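Long-range contacts in DNA repair protein RAD7 (Saccharomyces cerevisiae, PDB 5ZB2), which works in the global genome repair complex, which promotes nucleotide excision repair of damage in nontranscribing DNA, and binds the elongin-C homologue Elc1: residues F71-D75 with T94-F98; R61-D65 with S85-F89; C110-H115 with L133-I139; M151-E157 with N177-V183. One frame throughout, in Å; residues are numbered along the deposited sequence.

Contact 1: F71-D75 with T94-F98; sequences FLKTD and TLAIF. With 9FO (3,6,9,12,15,18,21,24,27,30,33,36,39,42,45,48,51,54,57-nonadecaoxanonapentacontane-1,59-diol), chain K.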
# COMPACT_ATOMS: atom_id res chain seq x y z
N PHE A 71 -12.13 12.73 -1.03
CA PHE A 71 -13.08 11.99 -1.85
C PHE A 71 -13.36 10.59 -1.32
O PHE A 71 -14.00 9.80 -2.03
CB PHE A 71 -12.56 11.91 -3.29
CG PHE A 71 -12.23 13.24 -3.89
CD1 PHE A 71 -10.99 13.82 -3.71
CD2 PHE A 71 -13.17 13.92 -4.65
CE1 PHE A 71 -10.69 15.04 -4.26
CE2 PHE A 71 -12.87 15.14 -5.21
CZ PHE A 71 -11.63 15.70 -5.02
N LEU A 72 -12.92 10.26 -0.11
CA LEU A 72 -13.02 8.91 0.40
C LEU A 72 -14.25 8.74 1.29
O LEU A 72 -14.68 9.66 1.98
CB LEU A 72 -11.76 8.53 1.18
CG LEU A 72 -10.44 8.51 0.40
CD1 LEU A 72 -9.29 8.10 1.31
CD2 LEU A 72 -10.51 7.58 -0.80
N LYS A 73 -14.80 7.52 1.26
CA LYS A 73 -15.97 7.16 2.06
C LYS A 73 -17.15 8.10 1.80
O LYS A 73 -17.71 8.71 2.70
CB LYS A 73 -15.61 7.13 3.56
CG LYS A 73 -14.69 5.98 3.97
CD LYS A 73 -15.22 4.61 3.55
CE LYS A 73 -16.64 4.35 4.03
NZ LYS A 73 -17.17 3.05 3.54
N THR A 74 -17.51 8.19 0.52
CA THR A 74 -18.72 8.88 0.09
C THR A 74 -19.62 7.89 -0.63
O THR A 74 -19.21 6.78 -0.97
CB THR A 74 -18.39 10.07 -0.83
OG1 THR A 74 -18.08 9.59 -2.15
CG2 THR A 74 -17.21 10.87 -0.29
N ASP A 75 -20.87 8.30 -0.87
CA ASP A 75 -21.80 7.51 -1.65
C ASP A 75 -21.81 7.90 -3.12
O ASP A 75 -22.78 7.62 -3.84
CB ASP A 75 -23.21 7.60 -1.06
CG ASP A 75 -23.74 9.02 -1.02
OD1 ASP A 75 -22.93 9.95 -0.83
OD2 ASP A 75 -24.96 9.21 -1.18
N THR A 94 -6.25 2.72 -2.31
CA THR A 94 -7.07 3.24 -1.21
C THR A 94 -8.42 3.73 -1.72
O THR A 94 -9.46 3.48 -1.10
CB THR A 94 -6.33 4.36 -0.48
OG1 THR A 94 -5.05 3.89 -0.03
CG2 THR A 94 -7.13 4.84 0.73
N LEU A 95 -8.42 4.43 -2.86
CA LEU A 95 -9.67 4.86 -3.47
C LEU A 95 -10.61 3.68 -3.67
O LEU A 95 -11.79 3.73 -3.30
CB LEU A 95 -9.38 5.56 -4.80
CG LEU A 95 -10.59 5.99 -5.63
CD1 LEU A 95 -11.35 7.11 -4.93
CD2 LEU A 95 -10.17 6.40 -7.03
N ALA A 96 -10.10 2.59 -4.25
CA ALA A 96 -10.94 1.42 -4.50
C ALA A 96 -11.49 0.85 -3.20
O ALA A 96 -12.65 0.42 -3.14
CB ALA A 96 -10.15 0.35 -5.26
N ILE A 97 -10.67 0.83 -2.14
CA ILE A 97 -11.12 0.26 -0.87
C ILE A 97 -12.23 1.10 -0.26
O ILE A 97 -13.18 0.56 0.32
CB ILE A 97 -9.92 0.10 0.08
CG1 ILE A 97 -8.96 -0.98 -0.43
CG2 ILE A 97 -10.37 -0.22 1.50
CD1 ILE A 97 -9.55 -2.37 -0.53
N PHE A 98 -12.14 2.43 -0.39
CA PHE A 98 -13.01 3.34 0.34
C PHE A 98 -14.07 4.00 -0.54
O PHE A 98 -14.68 4.99 -0.12
CB PHE A 98 -12.17 4.42 1.03
CG PHE A 98 -11.43 3.93 2.25
CD1 PHE A 98 -12.07 3.16 3.21
CD2 PHE A 98 -10.10 4.26 2.45
CE1 PHE A 98 -11.40 2.73 4.34
CE2 PHE A 98 -9.42 3.83 3.57
CZ PHE A 98 -10.07 3.06 4.51
OAA 9FO K . -6.07 -9.38 3.89
CAB 9FO K . -6.53 -8.09 4.20
CAC 9FO K . -6.05 -7.70 5.60
OAD 9FO K . -6.83 -6.65 6.10
CAE 9FO K . -6.55 -5.40 5.56
CAF 9FO K . -7.70 -4.44 5.88
OAG 9FO K . -7.78 -3.46 4.88
CAH 9FO K . -8.41 -3.89 3.71
CAI 9FO K . -7.65 -3.32 2.52
OAJ 9FO K . -6.58 -4.17 2.24
CAK 9FO K . -5.40 -3.52 1.86
CAL 9FO K . -4.23 -4.50 1.94
OAM 9FO K . -3.14 -3.89 2.56
CAN 9FO K . -2.41 -4.74 3.40
CAO 9FO K . -3.14 -4.88 4.72
OAP 9FO K . -2.32 -4.43 5.76
CAQ 9FO K . -2.98 -4.32 6.99
CAR 9FO K . -3.80 -3.04 7.00
OAS 9FO K . -4.18 -2.72 8.31
CAT 9FO K . -5.44 -2.11 8.40
CAU 9FO K . -5.45 -0.75 7.70
OAV 9FO K . -6.45 -0.75 6.72
CAW 9FO K . -6.45 0.39 5.91
CAX 9FO K . -7.52 0.24 4.82
OAY 9FO K . -6.93 -0.15 3.61
CAZ 9FO K . -6.28 0.87 2.91
CBA 9FO K . -5.93 0.38 1.51
OBB 9FO K . -4.56 0.53 1.27
CBC 9FO K . -3.77 -0.59 1.53
CBD 9FO K . -2.37 -0.33 0.99
OBE 9FO K . -1.65 0.42 1.91
CBF 9FO K . -0.92 1.45 1.33
CBG 9FO K . -0.10 2.16 2.40
OBH 9FO K . -0.64 1.87 3.66
CBI 9FO K . -0.41 2.85 4.64
CBJ 9FO K . -1.47 2.74 5.74
OBK 9FO K . -1.87 4.04 6.10
CBL 9FO K . -3.25 4.21 6.28
CBM 9FO K . -3.60 5.68 6.10
OBN 9FO K . -4.98 5.84 6.03
CBO 9FO K . -5.51 5.82 4.73
CBP 9FO K . -5.34 7.19 4.07
OBQ 9FO K . -5.27 7.00 2.69
CBR 9FO K . -4.57 7.96 1.95
CBS 9FO K . -4.07 7.27 0.68
OBT 9FO K . -2.73 7.60 0.49
CBU 9FO K . -1.97 6.60 -0.13
CBV 9FO K . -0.50 6.83 0.18
OBW 9FO K . -0.20 6.21 1.40
CBX 9FO K . 1.12 6.39 1.82
CBY 9FO K . 1.23 6.04 3.30
OBZ 9FO K . 0.17 6.59 4.02
CCA 9FO K . 0.57 7.32 5.15
CCB 9FO K . -0.64 7.57 6.05
OCC 9FO K . -1.32 8.75 5.71
CCD 9FO K . -1.90 8.80 4.44
CCE 9FO K . -0.91 9.49 3.50
OCF 9FO K . -1.54 10.51 2.78
CCG 9FO K . -0.83 10.94 1.65
CCH 9FO K . 0.65 11.18 1.99
OCI 9FO K . 1.20 12.06 1.05
O HOH W 1 -15.15 1.26 2.08
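Phe-71, at the start of the loop segment, sends its ring away from helix 89-98 and back among Leu-53, Ala-54 and Leu-57 of helix 50-59, where it also meets Phe-81 edge-to-face. The contact proper begins one residue on. Leu-72 extends its side chain to the helix: its CD2 lies 3.9 Å from CA of Leu-95, 4.2 Å from CD1 of Leu-95 and 4.0 Å from CB of Phe-98, while its CD1 reaches CG2 of Thr-94 at 4.0 Å. Lys-73 follows, and its backbone N donates to the carbonyl O of Phe-98 at 2.9 Å, tying the loop to helix 89-98 at Phe-98. CD of Lys-73 approaches CD1 of Phe-98 to 3.5 Å, and NZ of Lys-73 forms a salt bridge with Asp-28 of helix 8-41. Water 1 joins that NZ (3.1 Å) to the carbonyl O of Ile-97 (2.7 Å). At Thr-74 the loop turns off, its OG1 hydrogen-bonded to Leu-76 N. Beyond the ring, Phe-98 CZ is 3.8 Å from CAX of the polyethylene glycol 9FO, whose pocket also takes in Thr-94 and Ile-97. The arrangement is that of a leucine-rich repeat solenoid: the segment leading into strand 78-81 packs on the helix that follows it, here near the N-terminal end of the repeat array.

Contact 2: R61-D65 with S85-F89; sequences RALND and SKISF. With 9FO (3,6,9,12,15,18,21,24,27,30,33,36,39,42,45,48,51,54,57-nonadecaoxanonapentacontane-1,59-diol), chain K.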
# COMPACT_ATOMS: atom_id res chain seq x y z
N ARG A 61 -3.00 21.12 -10.54
CA ARG A 61 -2.01 20.08 -10.26
C ARG A 61 -1.96 19.76 -8.77
O ARG A 61 -0.90 19.45 -8.21
CB ARG A 61 -0.62 20.48 -10.77
CG ARG A 61 -0.55 20.66 -12.28
CD ARG A 61 0.81 21.20 -12.73
NE ARG A 61 1.90 20.24 -12.54
CZ ARG A 61 2.76 20.24 -11.52
NH1 ARG A 61 2.68 21.15 -10.56
NH2 ARG A 61 3.71 19.32 -11.47
N ALA A 62 -3.12 19.84 -8.12
CA ALA A 62 -3.22 19.69 -6.67
C ALA A 62 -3.90 18.39 -6.26
O ALA A 62 -4.20 18.21 -5.07
CB ALA A 62 -3.96 20.88 -6.07
N LEU A 63 -4.17 17.49 -7.20
CA LEU A 63 -4.73 16.18 -6.87
C LEU A 63 -3.58 15.22 -6.61
O LEU A 63 -2.73 14.99 -7.48
CB LEU A 63 -5.62 15.68 -8.00
CG LEU A 63 -6.50 14.47 -7.68
CD1 LEU A 63 -7.50 14.78 -6.57
CD2 LEU A 63 -7.23 14.00 -8.93
N ASN A 64 -3.54 14.67 -5.39
CA ASN A 64 -2.46 13.78 -4.98
C ASN A 64 -2.98 12.91 -3.85
O ASN A 64 -4.16 12.97 -3.48
CB ASN A 64 -1.21 14.58 -4.59
CG ASN A 64 -1.47 15.56 -3.47
OD1 ASN A 64 -2.17 15.25 -2.50
ND2 ASN A 64 -0.91 16.76 -3.59
N ASP A 65 -2.10 12.07 -3.29
CA ASP A 65 -2.52 11.15 -2.24
C ASP A 65 -3.04 11.89 -1.02
O ASP A 65 -3.89 11.36 -0.28
CB ASP A 65 -1.37 10.23 -1.84
CG ASP A 65 -1.05 9.18 -2.89
OD1 ASP A 65 -1.79 9.08 -3.90
OD2 ASP A 65 -0.07 8.43 -2.69
N SER A 85 -1.78 12.46 -12.31
CA SER A 85 -0.35 12.20 -12.45
C SER A 85 0.33 11.96 -11.11
O SER A 85 1.21 11.10 -11.00
CB SER A 85 0.32 13.36 -13.19
OG SER A 85 -0.06 13.37 -14.55
N LYS A 86 -0.07 12.70 -10.08
CA LYS A 86 0.59 12.65 -8.78
C LYS A 86 0.01 11.59 -7.84
O LYS A 86 0.53 11.43 -6.73
CB LYS A 86 0.54 14.02 -8.11
CG LYS A 86 1.28 15.10 -8.88
CD LYS A 86 1.21 16.45 -8.17
CE LYS A 86 2.01 17.51 -8.90
NZ LYS A 86 2.03 18.81 -8.17
N ILE A 87 -1.04 10.89 -8.25
CA ILE A 87 -1.62 9.83 -7.42
C ILE A 87 -0.78 8.57 -7.56
O ILE A 87 -0.56 8.08 -8.68
CB ILE A 87 -3.09 9.57 -7.81
CG1 ILE A 87 -3.94 10.80 -7.49
CG2 ILE A 87 -3.64 8.32 -7.11
CD1 ILE A 87 -5.35 10.74 -8.07
N SER A 88 -0.34 8.02 -6.44
CA SER A 88 0.52 6.85 -6.45
C SER A 88 -0.31 5.58 -6.60
O SER A 88 -1.54 5.59 -6.55
CB SER A 88 1.35 6.76 -5.17
OG SER A 88 0.55 6.33 -4.09
N PHE A 89 0.39 4.45 -6.78
CA PHE A 89 -0.31 3.17 -6.88
C PHE A 89 -1.07 2.87 -5.60
O PHE A 89 -2.14 2.24 -5.65
CB PHE A 89 0.68 2.05 -7.21
CG PHE A 89 1.56 1.64 -6.06
CD1 PHE A 89 2.65 2.41 -5.69
CD2 PHE A 89 1.30 0.47 -5.36
CE1 PHE A 89 3.46 2.03 -4.64
CE2 PHE A 89 2.12 0.09 -4.30
CZ PHE A 89 3.19 0.87 -3.94
OAA 9FO K . -6.07 -9.38 3.89
CAB 9FO K . -6.53 -8.09 4.20
CAC 9FO K . -6.05 -7.70 5.60
OAD 9FO K . -6.83 -6.65 6.10
CAE 9FO K . -6.55 -5.40 5.56
CAF 9FO K . -7.70 -4.44 5.88
OAG 9FO K . -7.78 -3.46 4.88
CAH 9FO K . -8.41 -3.89 3.71
CAI 9FO K . -7.65 -3.32 2.52
OAJ 9FO K . -6.58 -4.17 2.24
CAK 9FO K . -5.40 -3.52 1.86
CAL 9FO K . -4.23 -4.50 1.94
OAM 9FO K . -3.14 -3.89 2.56
CAN 9FO K . -2.41 -4.74 3.40
CAO 9FO K . -3.14 -4.88 4.72
OAP 9FO K . -2.32 -4.43 5.76
CAQ 9FO K . -2.98 -4.32 6.99
CAR 9FO K . -3.80 -3.04 7.00
OAS 9FO K . -4.18 -2.72 8.31
CAT 9FO K . -5.44 -2.11 8.40
CAU 9FO K . -5.45 -0.75 7.70
OAV 9FO K . -6.45 -0.75 6.72
CAW 9FO K . -6.45 0.39 5.91
CAX 9FO K . -7.52 0.24 4.82
OAY 9FO K . -6.93 -0.15 3.61
CAZ 9FO K . -6.28 0.87 2.91
CBA 9FO K . -5.93 0.38 1.51
OBB 9FO K . -4.56 0.53 1.27
CBC 9FO K . -3.77 -0.59 1.53
CBD 9FO K . -2.37 -0.33 0.99
OBE 9FO K . -1.65 0.42 1.91
CBF 9FO K . -0.92 1.45 1.33
CBG 9FO K . -0.10 2.16 2.40
OBH 9FO K . -0.64 1.87 3.66
CBI 9FO K . -0.41 2.85 4.64
CBJ 9FO K . -1.47 2.74 5.74
OBK 9FO K . -1.87 4.04 6.10
CBL 9FO K . -3.25 4.21 6.28
CBM 9FO K . -3.60 5.68 6.10
OBN 9FO K . -4.98 5.84 6.03
CBO 9FO K . -5.51 5.82 4.73
CBP 9FO K . -5.34 7.19 4.07
OBQ 9FO K . -5.27 7.00 2.69
CBR 9FO K . -4.57 7.96 1.95
CBS 9FO K . -4.07 7.27 0.68
OBT 9FO K . -2.73 7.60 0.49
CBU 9FO K . -1.97 6.60 -0.13
CBV 9FO K . -0.50 6.83 0.18
OBW 9FO K . -0.20 6.21 1.40
CBX 9FO K . 1.12 6.39 1.82
CBY 9FO K . 1.23 6.04 3.30
OBZ 9FO K . 0.17 6.59 4.02
CCA 9FO K . 0.57 7.32 5.15
CCB 9FO K . -0.64 7.57 6.05
OCC 9FO K . -1.32 8.75 5.71
CCD 9FO K . -1.90 8.80 4.44
CCE 9FO K . -0.91 9.49 3.50
OCF 9FO K . -1.54 10.51 2.78
CCG 9FO K . -0.83 10.94 1.65
CCH 9FO K . 0.65 11.18 1.99
OCI 9FO K . 1.20 12.06 1.05
O HOH W 2 -2.38 14.46 -10.03
O HOH W 3 0.63 11.70 -4.03
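Asp-65 has chi1 in the m well and chi2 near zero, which aims both carboxylate oxygens at the other loop. OD1 accepts from the backbone N of Ser-88 at 3.1 Å, and OD2 takes the hydroxyl OG of Ser-88 at 2.6 Å, gripping both donors of that residue. Ser-88, with chi1 in p, is the N-cap of helix 89-98: its OG also accepts from Gly-91 N. The carboxylate also borders bound glycol, OD2 3.3 Å from CBV of 9FO. The two loops lie early in the leucine-rich repeat solenoid, one after helix 50-59, the other linking strand 78-81 to helix 89-98. With chi1 in m and chi2 to chi4 all t, Lys-86 is extended beyond CB and donates from NZ to the carbonyl O of Arg-61 at 3.0 Å. That NZ sits over a face of the poorly ordered Arg-61 guanidinium, 3.4 Å from its NH1, like charges close without a hydrogen bond. Inside, Leu-63 (t, p) and Ile-87 (m, t) meet CD2 to CD1 at 3.9 Å against Phe-81. Water 2 links Leu-63 O (2.6 Å) with Lys-86 N (2.9 Å); water 3 joins Asp-65 N (2.9 Å) and Lys-86 O (2.7 Å).

Contact 3: C110-H115 with L133-I139; sequences CGQLNH and LDGPFLI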
# COMPACT_ATOMS: atom_id res chain seq x y z
N CYS A 110 -3.07 8.98 -15.67
CA CYS A 110 -2.87 8.05 -14.55
C CYS A 110 -1.57 7.26 -14.74
O CYS A 110 -1.54 6.03 -14.74
CB CYS A 110 -4.07 7.12 -14.41
SG CYS A 110 -4.49 6.17 -15.92
N GLY A 111 -0.46 8.00 -14.85
CA GLY A 111 0.81 7.39 -15.19
C GLY A 111 1.30 6.36 -14.18
O GLY A 111 2.03 5.43 -14.55
N GLN A 112 0.93 6.50 -12.91
CA GLN A 112 1.43 5.61 -11.87
C GLN A 112 0.54 4.40 -11.63
O GLN A 112 0.90 3.53 -10.83
CB GLN A 112 1.61 6.39 -10.56
CG GLN A 112 2.52 7.60 -10.69
CD GLN A 112 2.89 8.21 -9.36
OE1 GLN A 112 3.29 7.50 -8.43
NE2 GLN A 112 2.77 9.53 -9.26
N LEU A 113 -0.61 4.32 -12.30
CA LEU A 113 -1.46 3.14 -12.17
C LEU A 113 -0.71 1.91 -12.66
O LEU A 113 -0.28 1.85 -13.81
CB LEU A 113 -2.74 3.35 -12.97
CG LEU A 113 -3.89 2.38 -12.70
CD1 LEU A 113 -5.22 3.00 -13.09
CD2 LEU A 113 -3.71 1.07 -13.44
N ASN A 114 -0.54 0.92 -11.78
CA ASN A 114 0.23 -0.28 -12.10
C ASN A 114 -0.66 -1.52 -11.99
O ASN A 114 -1.87 -1.44 -11.75
CB ASN A 114 1.47 -0.39 -11.20
CG ASN A 114 1.13 -0.68 -9.73
OD1 ASN A 114 -0.03 -0.87 -9.36
ND2 ASN A 114 2.17 -0.72 -8.90
N HIS A 115 -0.02 -2.67 -12.18
CA HIS A 115 -0.71 -3.95 -12.16
C HIS A 115 -1.61 -4.09 -10.93
O HIS A 115 -2.82 -4.32 -11.04
CB HIS A 115 0.33 -5.08 -12.20
CG HIS A 115 -0.24 -6.46 -12.14
ND1 HIS A 115 -0.48 -7.22 -13.26
CD2 HIS A 115 -0.60 -7.23 -11.08
CE1 HIS A 115 -0.96 -8.40 -12.90
NE2 HIS A 115 -1.05 -8.43 -11.59
N LEU A 133 -9.47 5.44 -18.93
CA LEU A 133 -8.08 5.61 -18.54
C LEU A 133 -7.31 6.31 -19.65
O LEU A 133 -7.36 5.88 -20.81
CB LEU A 133 -7.42 4.26 -18.23
CG LEU A 133 -8.08 3.36 -17.17
CD1 LEU A 133 -7.35 2.03 -17.08
CD2 LEU A 133 -8.13 4.04 -15.82
N ASP A 134 -6.58 7.35 -19.28
CA ASP A 134 -5.76 8.11 -20.22
C ASP A 134 -4.32 8.14 -19.72
O ASP A 134 -4.00 8.82 -18.75
CB ASP A 134 -6.29 9.53 -20.37
CG ASP A 134 -5.47 10.37 -21.33
OD1 ASP A 134 -4.66 9.78 -22.08
OD2 ASP A 134 -5.64 11.60 -21.34
N GLY A 135 -3.46 7.39 -20.38
CA GLY A 135 -2.08 7.33 -20.01
C GLY A 135 -1.63 6.24 -19.07
O GLY A 135 -0.67 6.46 -18.40
N PRO A 136 -2.29 5.10 -18.99
CA PRO A 136 -1.80 4.03 -18.10
C PRO A 136 -0.66 3.29 -18.77
O PRO A 136 -0.83 2.13 -19.16
CB PRO A 136 -3.02 3.13 -17.93
CG PRO A 136 -3.83 3.35 -19.16
CD PRO A 136 -3.60 4.77 -19.58
N PHE A 137 0.49 3.93 -18.93
CA PHE A 137 1.57 3.37 -19.74
C PHE A 137 2.32 2.24 -19.04
O PHE A 137 3.15 1.59 -19.69
CB PHE A 137 2.55 4.47 -20.16
CG PHE A 137 3.36 5.06 -19.03
CD1 PHE A 137 2.87 6.14 -18.31
CD2 PHE A 137 4.61 4.55 -18.71
CE1 PHE A 137 3.61 6.70 -17.28
CE2 PHE A 137 5.35 5.10 -17.67
CZ PHE A 137 4.85 6.18 -16.96
N LEU A 138 2.06 1.98 -17.76
CA LEU A 138 2.76 0.88 -17.09
C LEU A 138 2.16 -0.48 -17.43
O LEU A 138 2.86 -1.50 -17.37
CB LEU A 138 2.73 1.08 -15.57
CG LEU A 138 3.50 2.27 -14.98
CD1 LEU A 138 3.21 2.40 -13.49
CD2 LEU A 138 5.00 2.12 -15.20
N ILE A 139 0.88 -0.54 -17.79
CA ILE A 139 0.17 -1.80 -17.93
C ILE A 139 0.62 -2.50 -19.22
O ILE A 139 0.50 -1.94 -20.32
CB ILE A 139 -1.35 -1.58 -17.94
CG1 ILE A 139 -1.79 -0.67 -16.78
CG2 ILE A 139 -2.08 -2.92 -17.89
CD1 ILE A 139 -1.56 -1.24 -15.39
O HOH W 4 0.42 3.54 -15.81
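Leu-138 lays its side chain against the backbone of the turn from Cys-110 to Leu-113, its CD1 lying 3.4 Å from O of Gly-111, 3.7 Å from O of Gln-112 and 3.5 Å from O of Leu-113. Next to it, CE1 of Phe-137 comes within 3.4 Å of O of Gly-111; a side chain on Gly-111 would crowd that ring. On the inner side, Leu-113 touches CD1 of Ile-139 through its CD2 at 3.7 Å and CD2 of Leu-133 through its CD1 at 4.1 Å, while Cys-110 SG packs on CB of Pro-136 at 3.9 Å. Trp-144 of helix 141-150 adjoins Leu-133, Pro-136 and Ile-139, adding to this core. The backbones are joined by Cys-110 N donating to Asp-134 O at 3.2 Å, just past the end of strand 104-108. Further along, water 4 bridges the loops: it lies 2.8 Å from Gly-111 O and 2.7 Å from Leu-113 O, and takes the N-H of Leu-138 at 3.0 Å. Asn-114 then caps helix 115-124 through OD1 to Ser-117 N. Gly-135 has positive phi, which carries the chain out of strand 130-134 into its turn. Two strand-to-helix loops stacked in this way, each leaving a parallel strand for the helix of its own repeat, are characteristic of the leucine-rich repeat solenoid.

Contact 4: M151-E157 with N177-V183; sequences MKGRLEE and NCGSTLV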
# COMPACT_ATOMS: atom_id res chain seq x y z
N MET A 151 -13.29 -8.52 -15.40
CA MET A 151 -14.43 -7.67 -15.73
C MET A 151 -15.39 -8.32 -16.72
O MET A 151 -16.34 -7.67 -17.15
CB MET A 151 -13.93 -6.33 -16.31
CG MET A 151 -13.12 -5.47 -15.35
SD MET A 151 -14.03 -5.00 -13.86
CE MET A 151 -15.30 -3.95 -14.55
N LYS A 152 -15.16 -9.58 -17.08
CA LYS A 152 -16.01 -10.29 -18.02
C LYS A 152 -17.48 -10.14 -17.65
O LYS A 152 -17.88 -10.44 -16.52
CB LYS A 152 -15.61 -11.77 -18.04
CG LYS A 152 -16.39 -12.63 -19.02
CD LYS A 152 -15.91 -14.07 -18.98
CE LYS A 152 -16.69 -14.95 -19.95
NZ LYS A 152 -16.25 -16.37 -19.89
N GLY A 153 -18.28 -9.66 -18.60
CA GLY A 153 -19.71 -9.51 -18.40
C GLY A 153 -20.13 -8.31 -17.58
O GLY A 153 -21.34 -8.06 -17.47
N ARG A 154 -19.19 -7.56 -17.01
CA ARG A 154 -19.50 -6.39 -16.20
C ARG A 154 -19.19 -5.07 -16.88
O ARG A 154 -19.82 -4.07 -16.56
CB ARG A 154 -18.71 -6.44 -14.88
CG ARG A 154 -18.91 -7.70 -14.04
CD ARG A 154 -17.77 -7.89 -13.05
NE ARG A 154 -17.49 -6.66 -12.30
CZ ARG A 154 -16.37 -6.44 -11.61
NH1 ARG A 154 -15.42 -7.36 -11.56
NH2 ARG A 154 -16.22 -5.29 -10.96
N LEU A 155 -18.23 -5.05 -17.80
CA LEU A 155 -17.71 -3.82 -18.37
C LEU A 155 -18.60 -3.39 -19.54
O LEU A 155 -18.62 -4.04 -20.59
CB LEU A 155 -16.27 -4.01 -18.82
CG LEU A 155 -15.46 -2.76 -19.17
CD1 LEU A 155 -15.36 -1.83 -17.97
CD2 LEU A 155 -14.08 -3.18 -19.65
N GLU A 156 -19.34 -2.29 -19.35
CA GLU A 156 -20.19 -1.73 -20.39
C GLU A 156 -19.54 -0.57 -21.13
O GLU A 156 -19.98 -0.25 -22.24
CB GLU A 156 -21.52 -1.26 -19.79
CG GLU A 156 -22.34 -2.38 -19.16
CD GLU A 156 -23.49 -1.86 -18.32
OE1 GLU A 156 -24.04 -2.65 -17.52
OE2 GLU A 156 -23.85 -0.67 -18.45
N GLU A 157 -18.53 0.07 -20.55
CA GLU A 157 -17.91 1.25 -21.13
C GLU A 157 -16.42 1.21 -20.86
O GLU A 157 -16.00 1.12 -19.70
CB GLU A 157 -18.53 2.53 -20.56
CG GLU A 157 -17.94 3.81 -21.13
CD GLU A 157 -18.79 5.02 -20.81
OE1 GLU A 157 -19.07 5.26 -19.61
OE2 GLU A 157 -19.19 5.74 -21.75
N ASN A 177 -13.71 -10.99 -24.04
CA ASN A 177 -14.26 -11.07 -22.68
C ASN A 177 -15.43 -10.12 -22.44
O ASN A 177 -16.28 -10.43 -21.60
CB ASN A 177 -13.16 -10.78 -21.65
CG ASN A 177 -12.19 -11.94 -21.50
OD1 ASN A 177 -12.49 -12.92 -20.83
ND2 ASN A 177 -11.03 -11.83 -22.14
N CYS A 178 -15.50 -8.99 -23.14
CA CYS A 178 -16.50 -7.97 -22.84
C CYS A 178 -17.25 -7.46 -24.06
O CYS A 178 -18.10 -6.58 -23.91
CB CYS A 178 -15.84 -6.78 -22.13
SG CYS A 178 -14.78 -7.25 -20.74
N GLY A 179 -16.97 -7.99 -25.25
CA GLY A 179 -17.57 -7.49 -26.48
C GLY A 179 -19.07 -7.29 -26.43
O GLY A 179 -19.55 -6.18 -26.64
N SER A 180 -19.82 -8.36 -26.16
CA SER A 180 -21.27 -8.28 -26.17
C SER A 180 -21.82 -7.39 -25.07
O SER A 180 -23.00 -7.01 -25.13
CB SER A 180 -21.87 -9.68 -26.05
OG SER A 180 -21.49 -10.29 -24.83
N THR A 181 -21.01 -7.04 -24.07
CA THR A 181 -21.45 -6.18 -22.98
C THR A 181 -21.19 -4.70 -23.26
O THR A 181 -21.87 -3.85 -22.67
CB THR A 181 -20.73 -6.58 -21.68
OG1 THR A 181 -20.91 -7.98 -21.46
CG2 THR A 181 -21.29 -5.81 -20.49
N LEU A 182 -20.25 -4.38 -24.14
CA LEU A 182 -19.88 -2.99 -24.38
C LEU A 182 -21.00 -2.23 -25.09
O LEU A 182 -21.51 -2.68 -26.12
CB LEU A 182 -18.61 -2.93 -25.23
CG LEU A 182 -17.30 -3.36 -24.56
CD1 LEU A 182 -16.20 -3.45 -25.60
CD2 LEU A 182 -16.91 -2.39 -23.44
N VAL A 183 -21.38 -1.09 -24.53
CA VAL A 183 -22.21 -0.11 -25.21
C VAL A 183 -21.45 1.18 -25.51
O VAL A 183 -22.01 2.08 -26.14
CB VAL A 183 -23.49 0.20 -24.42
CG1 VAL A 183 -24.41 -1.01 -24.40
CG2 VAL A 183 -23.16 0.65 -23.00
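In this leucine-rich repeat solenoid each helix returns to the next parallel strand through a loop, and two such returns stack here: residues 151-157 lead into strand 157-161, and residues 177-183 run up to strand 184-188. Thr-181 has the most surface covered. Its CA-to-CB bond points toward the other loop, with CG2 3.2 Å from the carbonyl O of Leu-155 and OG1 3.6 Å from CA of Gly-153, whose positive phi suits a glycine. Glu-156 comes next: its CG packs on CG2 of Thr-181 at 3.8 Å and its CB on CG2 of Val-183 at 4.1 Å. Its CA makes a CA-H...O contact with O of Thr-181 at 3.5 Å, and Leu-182 CA returns one to O of Glu-156, also at 3.5 Å. Backbone bonds from Glu-156 to Lys-129 and from Val-183 to His-209 continue the stacking. Leu-155, third in buried area, has CB 4.1 Å from SG of Cys-178. Lys-152 touches O of Asn-177 with CG at 3.4 Å before its side chain leads off. Just before the strands, Val-183 N donates to Glu-156 O at 2.8 Å, with an N-H...O angle of 157°.

In the fold
All four contacts lie in the C-terminal leucine-rich repeat part of RAD7, whose parallel sheet keeps its strands in chain order from 78-81 onward. Contacts 1 and 2 alternate along the chain and attach residues 61-75 to the first strand-helix unit; their centres are 15 Å apart, Phe-71 CE1 meets Leu-63 CD1 at 3.9 Å, and both touch the bound glycol 9FO at the N-terminal end of the array. Contact 3 follows, its centre 13 Å from that of contact 2, with Gln-112 NE2 2.8 Å from Ser-85 O, a probable hydrogen bond. Contact 4 comes last, about 20 Å from contact 3 between centres. Contact 3 stacks strand-to-helix loops, contact 4 helix-to-strand loops.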